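PDB 5VN4: adenine phosphoribosyltransferase, putative from Trypanosoma brucei brucei, which probably catalyses the transfer of a phosphoribosyl group from 5-phospho-alpha-D-ribose 1-diphosphate to adenine, giving AMP and diphosphate in purine salvage. Local coordinates for residues A[66-71]-A[97-102]; A[177-181]-A[203-209]; A[143-147]-A[172-176]. Where two conformers were deposited one is given. Residues are numbered along the deposited sequence.

Interaction 1: A[66-71]-A[97-102]; sequences IRDFFV and MIAVEL
Residues 66-71 and 97-102 are helical segments, of helices 60-75 and 95-102, whose local axes approach to 9.2 Å and cross at -47°. The CA atoms come nearest at Arg-67 and Ile-98, 5.5 Å apart. Met-97 points its CB toward the other helix; with chi1 p and the rest of the chain extended, it brings CE 4.0 Å from Ile-66 CG2 and CG 3.8 Å from Arg-67 CG. Ile-98 (mt) fills the crossing: CD1 touches CB of Phe-70 (chi1 m, its ring leading away) at 3.6 Å and CG2 meets CG2 of Val-71 (chi1 t) at 3.9 Å. Glu-101 turns CB toward Val-71, whose CG2 is 3.7 Å from it, and folds back (mm) beside Arg-67 (chi1 t), with its CG 3.9 Å from Arg-67 CD. Leu-102 (mt) ends the contact, CD2 lying 3.7 Å from Val-71 O. At the polar margin Arg-67 NE bonds Asp-68 OD1 at 2.7 Å in a salt bridge, whereas Arg-67 NH1 and Glu-101 OE2 form a long salt bridge of 3.9 Å. A water bridges the gap, accepting from Arg-67 NH1 (2.9 Å) and donating to Met-97 O and Glu-101 OE2 (both 2.8 Å). The strongest partner of Glu-101 is Arg-67 of the second subunit, and the reciprocal pair also forms, so the charged network spans the dimer interface. Beneath it, Phe-70 rests on Leu-211 and Ile-98 on Ile-84. This is the packing of two neighbouring helices against the central sheet of a type I phosphoribosyltransferase fold.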
loop_
_atom_site.group_PDB
_atom_site.type_symbol
_atom_site.label_atom_id
_atom_site.label_comp_id
_atom_site.label_asym_id
_atom_site.label_seq_id
_atom_site.Cartn_x
_atom_site.Cartn_y
_atom_site.Cartn_z
ATOM N N ILE A 66 -7.495 -2.901 -13.533
ATOM C CA ILE A 66 -6.053 -2.697 -13.387
ATOM C C ILE A 66 -5.355 -4.031 -13.162
ATOM O O ILE A 66 -4.362 -4.362 -13.826
ATOM C CB ILE A 66 -5.765 -1.724 -12.226
ATOM C CG1 ILE A 66 -6.329 -0.331 -12.499
ATOM C CG2 ILE A 66 -4.260 -1.663 -11.927
ATOM C CD1 ILE A 66 -6.440 0.499 -11.235
ATOM N N ARG A 67 -5.835 -4.790 -12.175
ATOM C CA ARG A 67 -5.260 -6.094 -11.873
ATOM C C ARG A 67 -5.252 -6.977 -13.113
ATOM O O ARG A 67 -4.218 -7.552 -13.479
ATOM C CB ARG A 67 -6.079 -6.744 -10.753
ATOM C CG ARG A 67 -5.478 -8.004 -10.148
ATOM C CD ARG A 67 -5.963 -9.307 -10.788
ATOM N NE ARG A 67 -7.402 -9.378 -11.045
ATOM C CZ ARG A 67 -8.324 -9.826 -10.191
ATOM N NH1 ARG A 67 -7.992 -10.223 -8.969
ATOM N NH2 ARG A 67 -9.593 -9.862 -10.569
ATOM N N ASP A 68 -6.403 -7.088 -13.778
ATOM C CA ASP A 68 -6.518 -7.989 -14.921
ATOM C C ASP A 68 -5.595 -7.561 -16.050
ATOM O O ASP A 68 -4.979 -8.406 -16.709
ATOM C CB ASP A 68 -7.965 -8.035 -15.414
ATOM C CG ASP A 68 -8.897 -8.775 -14.469
ATOM O OD1 ASP A 68 -8.416 -9.453 -13.539
ATOM O OD2 ASP A 68 -10.127 -8.671 -14.663
ATOM N N PHE A 69 -5.494 -6.252 -16.293
ATOM C CA PHE A 69 -4.625 -5.771 -17.364
ATOM C C PHE A 69 -3.184 -6.215 -17.144
ATOM O O PHE A 69 -2.555 -6.797 -18.040
ATOM C CB PHE A 69 -4.690 -4.247 -17.481
ATOM C CG PHE A 69 -3.801 -3.716 -18.567
ATOM C CD1 PHE A 69 -4.266 -3.627 -19.871
ATOM C CD2 PHE A 69 -2.483 -3.373 -18.306
ATOM C CE1 PHE A 69 -3.443 -3.185 -20.895
ATOM C CE2 PHE A 69 -1.654 -2.935 -19.325
ATOM C CZ PHE A 69 -2.138 -2.834 -20.620
ATOM N N PHE A 70 -2.641 -5.947 -15.954
ATOM C CA PHE A 70 -1.226 -6.233 -15.729
ATOM C C PHE A 70 -0.944 -7.720 -15.535
ATOM O O PHE A 70 0.100 -8.207 -15.983
ATOM C CB PHE A 70 -0.683 -5.376 -14.587
ATOM C CG PHE A 70 -0.472 -3.942 -14.967
ATOM C CD1 PHE A 70 0.549 -3.599 -15.843
ATOM C CD2 PHE A 70 -1.290 -2.942 -14.466
ATOM C CE1 PHE A 70 0.766 -2.292 -16.206
ATOM C CE2 PHE A 70 -1.084 -1.626 -14.833
ATOM C CZ PHE A 70 -0.049 -1.299 -15.700
ATOM N N VAL A 71 -1.852 -8.460 -14.900
ATOM C CA VAL A 71 -1.669 -9.904 -14.803
ATOM C C VAL A 71 -1.633 -10.527 -16.192
ATOM O O VAL A 71 -0.727 -11.303 -16.517
ATOM C CB VAL A 71 -2.750 -10.533 -13.907
ATOM C CG1 VAL A 71 -2.700 -12.058 -14.017
ATOM C CG2 VAL A 71 -2.552 -10.092 -12.464
ATOM N N MET A 97 -1.878 -7.110 -5.533
ATOM C CA MET A 97 -2.948 -7.861 -6.189
ATOM C C MET A 97 -2.496 -8.429 -7.528
ATOM O O MET A 97 -3.039 -9.441 -7.982
ATOM C CB MET A 97 -4.201 -6.999 -6.353
ATOM C CG MET A 97 -4.064 -5.865 -7.371
ATOM S SD MET A 97 -5.494 -4.771 -7.305
ATOM C CE MET A 97 -5.007 -3.556 -8.523
ATOM N N ILE A 98 -1.513 -7.799 -8.169
ATOM C CA ILE A 98 -0.937 -8.341 -9.397
ATOM C C ILE A 98 0.033 -9.468 -9.077
ATOM O O ILE A 98 -0.035 -10.555 -9.666
ATOM C CB ILE A 98 -0.265 -7.214 -10.205
ATOM C CG1 ILE A 98 -1.303 -6.161 -10.601
ATOM C CG2 ILE A 98 0.438 -7.777 -11.437
ATOM C CD1 ILE A 98 -0.691 -4.821 -10.991
ATOM N N ALA A 99 0.923 -9.229 -8.108
ATOM C CA ALA A 99 1.953 -10.204 -7.763
ATOM C C ALA A 99 1.357 -11.527 -7.295
ATOM O O ALA A 99 1.897 -12.597 -7.597
ATOM C CB ALA A 99 2.871 -9.631 -6.687
ATOM N N VAL A 100 0.252 -11.484 -6.540
ATOM C CA VAL A 100 -0.313 -12.730 -6.040
ATOM C C VAL A 100 -0.812 -13.601 -7.188
ATOM O O VAL A 100 -0.638 -14.825 -7.164
ATOM C CB VAL A 100 -1.373 -12.475 -4.948
ATOM C CG1 VAL A 100 -2.630 -11.851 -5.529
ATOM C CG2 VAL A 100 -1.689 -13.765 -4.204
ATOM N N GLU A 101 -1.407 -12.997 -8.219
ATOM C CA GLU A 101 -1.895 -13.798 -9.339
ATOM C C GLU A 101 -0.759 -14.312 -10.209
ATOM O O GLU A 101 -0.883 -15.378 -10.821
ATOM C CB GLU A 101 -2.864 -12.991 -10.200
ATOM C CG GLU A 101 -4.031 -12.397 -9.447
ATOM C CD GLU A 101 -4.894 -13.440 -8.779
ATOM O OE1 GLU A 101 -4.918 -14.605 -9.239
ATOM O OE2 GLU A 101 -5.556 -13.085 -7.785
ATOM N N LEU A 102 0.334 -13.559 -10.306
ATOM C CA LEU A 102 1.505 -14.018 -11.036
ATOM C C LEU A 102 2.365 -14.964 -10.215
ATOM O O LEU A 102 3.296 -15.560 -10.765
ATOM C CB LEU A 102 2.346 -12.817 -11.469
ATOM C CG LEU A 102 1.703 -11.862 -12.477
ATOM C CD1 LEU A 102 2.605 -10.660 -12.677
ATOM C CD2 LEU A 102 1.452 -12.571 -13.803
HETATM O O HOH W 1 -5.577 -10.324 -7.386
#

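Interaction 2: A[177-181]-A[203-209]; sequences LVEVA and YSNVPFV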
loop_
_atom_site.group_PDB
_atom_site.type_symbol
_atom_site.label_atom_id
_atom_site.label_comp_id
_atom_site.label_asym_id
_atom_site.label_seq_id
_atom_site.Cartn_x
_atom_site.Cartn_y
_atom_site.Cartn_z
ATOM N N LEU A 177 15.457 -4.682 -15.752
ATOM C CA LEU A 177 14.228 -3.915 -15.593
ATOM C C LEU A 177 13.379 -4.151 -16.837
ATOM O O LEU A 177 13.742 -3.724 -17.940
ATOM C CB LEU A 177 14.540 -2.434 -15.389
ATOM C CG LEU A 177 13.326 -1.510 -15.233
ATOM C CD1 LEU A 177 12.401 -1.971 -14.104
ATOM C CD2 LEU A 177 13.761 -0.070 -15.012
ATOM N N VAL A 178 12.266 -4.863 -16.664
ATOM C CA VAL A 178 11.430 -5.233 -17.800
ATOM C C VAL A 178 10.519 -4.086 -18.212
ATOM O O VAL A 178 10.379 -3.786 -19.403
ATOM C CB VAL A 178 10.637 -6.507 -17.456
ATOM C CG1 VAL A 178 9.692 -6.884 -18.592
ATOM C CG2 VAL A 178 11.588 -7.650 -17.143
ATOM N N GLU A 179 9.880 -3.434 -17.245
ATOM C CA GLU A 179 8.865 -2.444 -17.551
ATOM C C GLU A 179 8.647 -1.598 -16.315
ATOM O O GLU A 179 8.872 -2.045 -15.184
ATOM C CB GLU A 179 7.556 -3.143 -17.940
ATOM C CG GLU A 179 6.446 -2.248 -18.404
ATOM C CD GLU A 179 5.424 -3.006 -19.217
ATOM O OE1 GLU A 179 5.736 -3.363 -20.373
ATOM O OE2 GLU A 179 4.315 -3.242 -18.706
ATOM N N VAL A 180 8.196 -0.372 -16.559
ATOM C CA VAL A 180 7.718 0.551 -15.543
ATOM C C VAL A 180 6.212 0.677 -15.736
ATOM O O VAL A 180 5.751 0.906 -16.861
ATOM C CB VAL A 180 8.417 1.909 -15.731
ATOM C CG1 VAL A 180 7.639 3.037 -15.088
ATOM C CG2 VAL A 180 9.857 1.838 -15.211
ATOM N N ALA A 181 5.449 0.502 -14.654
ATOM C CA ALA A 181 3.991 0.432 -14.716
ATOM C C ALA A 181 3.350 1.466 -13.797
ATOM O O ALA A 181 3.820 1.700 -12.680
ATOM C CB ALA A 181 3.482 -0.955 -14.302
ATOM N N TYR A 203 18.945 2.230 -19.486
ATOM C CA TYR A 203 17.563 1.771 -19.396
ATOM C C TYR A 203 16.649 2.405 -20.441
ATOM O O TYR A 203 15.428 2.408 -20.270
ATOM C CB TYR A 203 17.036 1.962 -17.970
ATOM C CG TYR A 203 17.881 1.181 -16.978
ATOM C CD1 TYR A 203 17.686 -0.187 -16.785
ATOM C CD2 TYR A 203 18.917 1.799 -16.281
ATOM C CE1 TYR A 203 18.495 -0.912 -15.907
ATOM C CE2 TYR A 203 19.707 1.094 -15.401
ATOM C CZ TYR A 203 19.498 -0.257 -15.217
ATOM O OH TYR A 203 20.314 -0.948 -14.346
ATOM N N SER A 204 17.210 2.940 -21.532
ATOM C CA SER A 204 16.377 3.598 -22.533
ATOM C C SER A 204 15.435 2.637 -23.254
ATOM O O SER A 204 14.457 3.094 -23.859
ATOM C CB SER A 204 17.245 4.341 -23.547
ATOM O OG SER A 204 18.066 3.432 -24.254
ATOM N N ASN A 205 15.685 1.327 -23.199
ATOM C CA ASN A 205 14.797 0.362 -23.835
ATOM C C ASN A 205 13.679 -0.141 -22.912
ATOM O O ASN A 205 13.028 -1.142 -23.238
ATOM C CB ASN A 205 15.593 -0.796 -24.455
ATOM C CG ASN A 205 16.124 -1.756 -23.429
ATOM O OD1 ASN A 205 16.225 -1.433 -22.245
ATOM N ND2 ASN A 205 16.468 -2.954 -23.879
ATOM N N VAL A 206 13.409 0.550 -21.806
ATOM C CA VAL A 206 12.417 0.105 -20.829
ATOM C C VAL A 206 11.109 0.844 -21.105
ATOM O O VAL A 206 11.058 2.070 -20.938
ATOM C CB VAL A 206 12.887 0.351 -19.391
ATOM C CG1 VAL A 206 11.757 0.014 -18.410
ATOM C CG2 VAL A 206 14.126 -0.474 -19.094
ATOM N N PRO A 207 10.040 0.156 -21.495
ATOM C CA PRO A 207 8.761 0.853 -21.693
ATOM C C PRO A 207 8.169 1.338 -20.377
ATOM O O PRO A 207 8.244 0.660 -19.348
ATOM C CB PRO A 207 7.864 -0.216 -22.331
ATOM C CG PRO A 207 8.819 -1.243 -22.889
ATOM C CD PRO A 207 9.992 -1.249 -21.933
ATOM N N PHE A 208 7.590 2.539 -20.419
ATOM C CA PHE A 208 6.690 3.031 -19.383
ATOM C C PHE A 208 5.268 2.779 -19.859
ATOM O O PHE A 208 4.912 3.160 -20.976
ATOM C CB PHE A 208 6.861 4.540 -19.184
ATOM C CG PHE A 208 8.021 4.938 -18.296
ATOM C CD1 PHE A 208 9.262 4.331 -18.398
ATOM C CD2 PHE A 208 7.867 5.977 -17.394
ATOM C CE1 PHE A 208 10.319 4.743 -17.581
ATOM C CE2 PHE A 208 8.907 6.397 -16.579
ATOM C CZ PHE A 208 10.143 5.783 -16.674
ATOM N N VAL A 209 4.452 2.160 -19.009
ATOM C CA VAL A 209 3.064 1.854 -19.331
ATOM C C VAL A 209 2.192 2.451 -18.234
ATOM O O VAL A 209 2.204 1.967 -17.097
ATOM C CB VAL A 209 2.838 0.342 -19.445
ATOM C CG1 VAL A 209 1.360 0.032 -19.645
ATOM C CG2 VAL A 209 3.693 -0.245 -20.569
#
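Two parallel strands of the central sheet of the type I phosphoribosyltransferase fold come together here, segment 203-209 entering its strand through a type I turn from Tyr-203 to Val-206. Val-180, the residue most covered, sets the register: its N donates to Pro-207 O (3.0 Å) and its O accepts from Val-209 N (2.8 Å), so both bonds flank Phe-208, as parallel pairing requires. Val-209 lies beside Ala-181, whose CA makes a CA-H...O contact with Val-209 O at 3.3 Å. Val-209 CG2 lies 3.5 Å from Glu-179 CD, while the Glu-179 carboxylate goes to Tyr-74 and Arg-73. Leu-177 packs on the turn, its O 3.5 Å from Val-206 CG2, its CG 3.9 Å from Val-206 CG1 and its CB 4.1 Å from Tyr-203 CD1. Helix 161-172 covers Leu-177 and Val-180, whereas helix 60-75 covers Ala-181 and Val-209. Val-180 CG1 stands 3.6 Å from the centroid of the Phe-208 ring, 7° off its normal, in a CH-pi contact.

Interaction 3: A[143-147]-A[172-176]; sequences SFDKN and ACGAT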
loop_
_atom_site.group_PDB
_atom_site.type_symbol
_atom_site.label_atom_id
_atom_site.label_comp_id
_atom_site.label_asym_id
_atom_site.label_seq_id
_atom_site.Cartn_x
_atom_site.Cartn_y
_atom_site.Cartn_z
ATOM N N SER A 143 16.478 -9.032 -1.679
ATOM C CA SER A 143 15.115 -9.264 -2.142
ATOM C C SER A 143 15.048 -9.594 -3.626
ATOM O O SER A 143 14.066 -10.198 -4.069
ATOM C CB SER A 143 14.225 -8.065 -1.805
ATOM O OG SER A 143 14.785 -6.856 -2.292
ATOM N N PHE A 144 16.056 -9.193 -4.397
ATOM C CA PHE A 144 16.180 -9.556 -5.802
ATOM C C PHE A 144 17.657 -9.420 -6.152
ATOM O O PHE A 144 18.445 -8.893 -5.363
ATOM C CB PHE A 144 15.271 -8.686 -6.684
ATOM C CG PHE A 144 15.663 -7.240 -6.707
ATOM C CD1 PHE A 144 15.346 -6.405 -5.651
ATOM C CD2 PHE A 144 16.387 -6.726 -7.771
ATOM C CE1 PHE A 144 15.724 -5.079 -5.662
ATOM C CE2 PHE A 144 16.757 -5.396 -7.788
ATOM C CZ PHE A 144 16.438 -4.578 -6.731
ATOM N N ASP A 145 18.040 -9.918 -7.326
ATOM C CA ASP A 145 19.468 -9.944 -7.658
ATOM C C ASP A 145 19.657 -9.829 -9.168
ATOM O O ASP A 145 18.718 -9.533 -9.912
ATOM C CB ASP A 145 20.175 -11.149 -7.009
ATOM C CG ASP A 145 19.808 -12.486 -7.650
ATOM O OD1 ASP A 145 19.162 -12.532 -8.716
ATOM O OD2 ASP A 145 20.185 -13.523 -7.070
ATOM N N LYS A 146 20.890 -10.073 -9.626
ATOM C CA LYS A 146 21.214 -9.829 -11.026
ATOM C C LYS A 146 20.481 -10.763 -11.979
ATOM O O LYS A 146 20.405 -10.470 -13.176
ATOM C CB LYS A 146 22.732 -9.879 -11.254
ATOM C CG LYS A 146 23.408 -11.153 -10.791
ATOM C CD LYS A 146 24.920 -11.054 -10.953
ATOM C CE LYS A 146 25.600 -12.310 -10.471
ATOM N NZ LYS A 146 25.131 -13.479 -11.254
ATOM N N ASN A 147 19.932 -11.865 -11.481
ATOM C CA ASN A 147 19.183 -12.790 -12.315
ATOM C C ASN A 147 17.690 -12.503 -12.310
ATOM O O ASN A 147 16.919 -13.254 -12.919
ATOM C CB ASN A 147 19.484 -14.230 -11.889
ATOM C CG ASN A 147 20.930 -14.602 -12.142
ATOM O OD1 ASN A 147 21.457 -14.345 -13.221
ATOM N ND2 ASN A 147 21.589 -15.168 -11.141
ATOM N N ALA A 172 21.419 -1.121 -8.754
ATOM C CA ALA A 172 22.335 -1.480 -7.676
ATOM C C ALA A 172 22.468 -2.983 -7.489
ATOM O O ALA A 172 23.447 -3.429 -6.880
ATOM C CB ALA A 172 21.888 -0.826 -6.366
ATOM N N CYS A 173 21.513 -3.770 -7.984
ATOM C CA CYS A 173 21.596 -5.221 -7.927
ATOM C C CYS A 173 21.835 -5.857 -9.288
ATOM O O CYS A 173 21.886 -7.092 -9.381
ATOM C CB CYS A 173 20.338 -5.812 -7.281
ATOM S SG CYS A 173 20.028 -5.252 -5.592
ATOM N N GLY A 174 21.995 -5.056 -10.339
ATOM C CA GLY A 174 22.288 -5.598 -11.651
ATOM C C GLY A 174 21.139 -6.327 -12.304
ATOM O O GLY A 174 21.351 -7.074 -13.259
ATOM N N ALA A 175 19.920 -6.125 -11.822
ATOM C CA ALA A 175 18.771 -6.862 -12.321
ATOM C C ALA A 175 18.297 -6.295 -13.656
ATOM O O ALA A 175 18.633 -5.172 -14.047
ATOM C CB ALA A 175 17.624 -6.783 -11.316
ATOM N N THR A 176 17.497 -7.090 -14.360
ATOM C CA THR A 176 16.879 -6.645 -15.603
ATOM C C THR A 176 15.580 -5.920 -15.279
ATOM O O THR A 176 14.710 -6.470 -14.592
ATOM C CB THR A 176 16.614 -7.838 -16.519
ATOM O OG1 THR A 176 17.865 -8.403 -16.927
ATOM C CG2 THR A 176 15.829 -7.405 -17.753
HETATM O O HOH W 2 22.722 -8.938 -7.475
HETATM O O HOH W 3 18.244 -10.458 -14.977
#
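Both segments are irregular and pass close at the backbone, Lys-146 and Ala-175 lying 4.1 Å apart and Asp-145 and Cys-173 5.2 Å apart between CA atoms. Phe-144 and Asp-145 are extended, after which the chain turns at Lys-146 and Asn-147; Asp-145 OD1 accepts from Asn-147 N at 2.9 Å, an Asx turn. On the other side Gly-174, with phi 71°, closes the helix that precedes it in a Schellman motif. Positive phi favours glycine, and a CB here would also stand only 3.4 Å from Lys-146 CB. Gly-174 O makes a CA-H...O contact with Lys-146 CA at 3.5 Å. Lys-146 N and Cys-173 O are 3.2 Å apart but badly angled; a water joins them instead, donating to Cys-173 O at 2.8 Å and accepting a weak bond from Lys-146 N at 3.0 Å. A second water links Lys-146 O (2.8 Å) to Thr-176 OG1 (2.9 Å).

The chief side-chain contact is that of Phe-144, whose ring receives Cys-173 SG over one face, 4.2 Å from the centroid and 26° off the normal, and Ala-175 CB at its edge, 3.8 Å from CD2. Phe-144 CE2 also lies 3.6 Å from Cys-173 CB. The ring further packs on His-83 and Leu-85 of strand 83-87.

The contact joins the loop entering strand 149-153 to the one linking helix 161-172 with strand 176-182, at the end of the beta-alpha-beta crossover. Its chemistry implies that the direct side-chain contact is apolar, while water links the backbone N (weakly) and O of Lys-146 to Cys-173 O and Thr-176 OG1.

Interactions 1 and 2 are buried and belong to one layered core: Phe-70 lays CE1 3.6 Å from Ala-181 CB, so helix 60-75 packs on the strand pair of interaction 2, while helix 95-102 leans on strand 83-87 of the same sheet. Interaction 3 is partly buried and more peripheral, its centre about 21 Å from that of the chain, against about 14 and 13 Å for those of interactions 1 and 2, yet Thr-176 leads into Leu-177. Backbone hydrogen bonds hold interaction 2; interaction 1 relies on side-chain packing, charges and a bridging water, interaction 3 on close backbone approach, a sulfur-aromatic contact and bridging waters. Interaction 2 alone does not touch the second subunit.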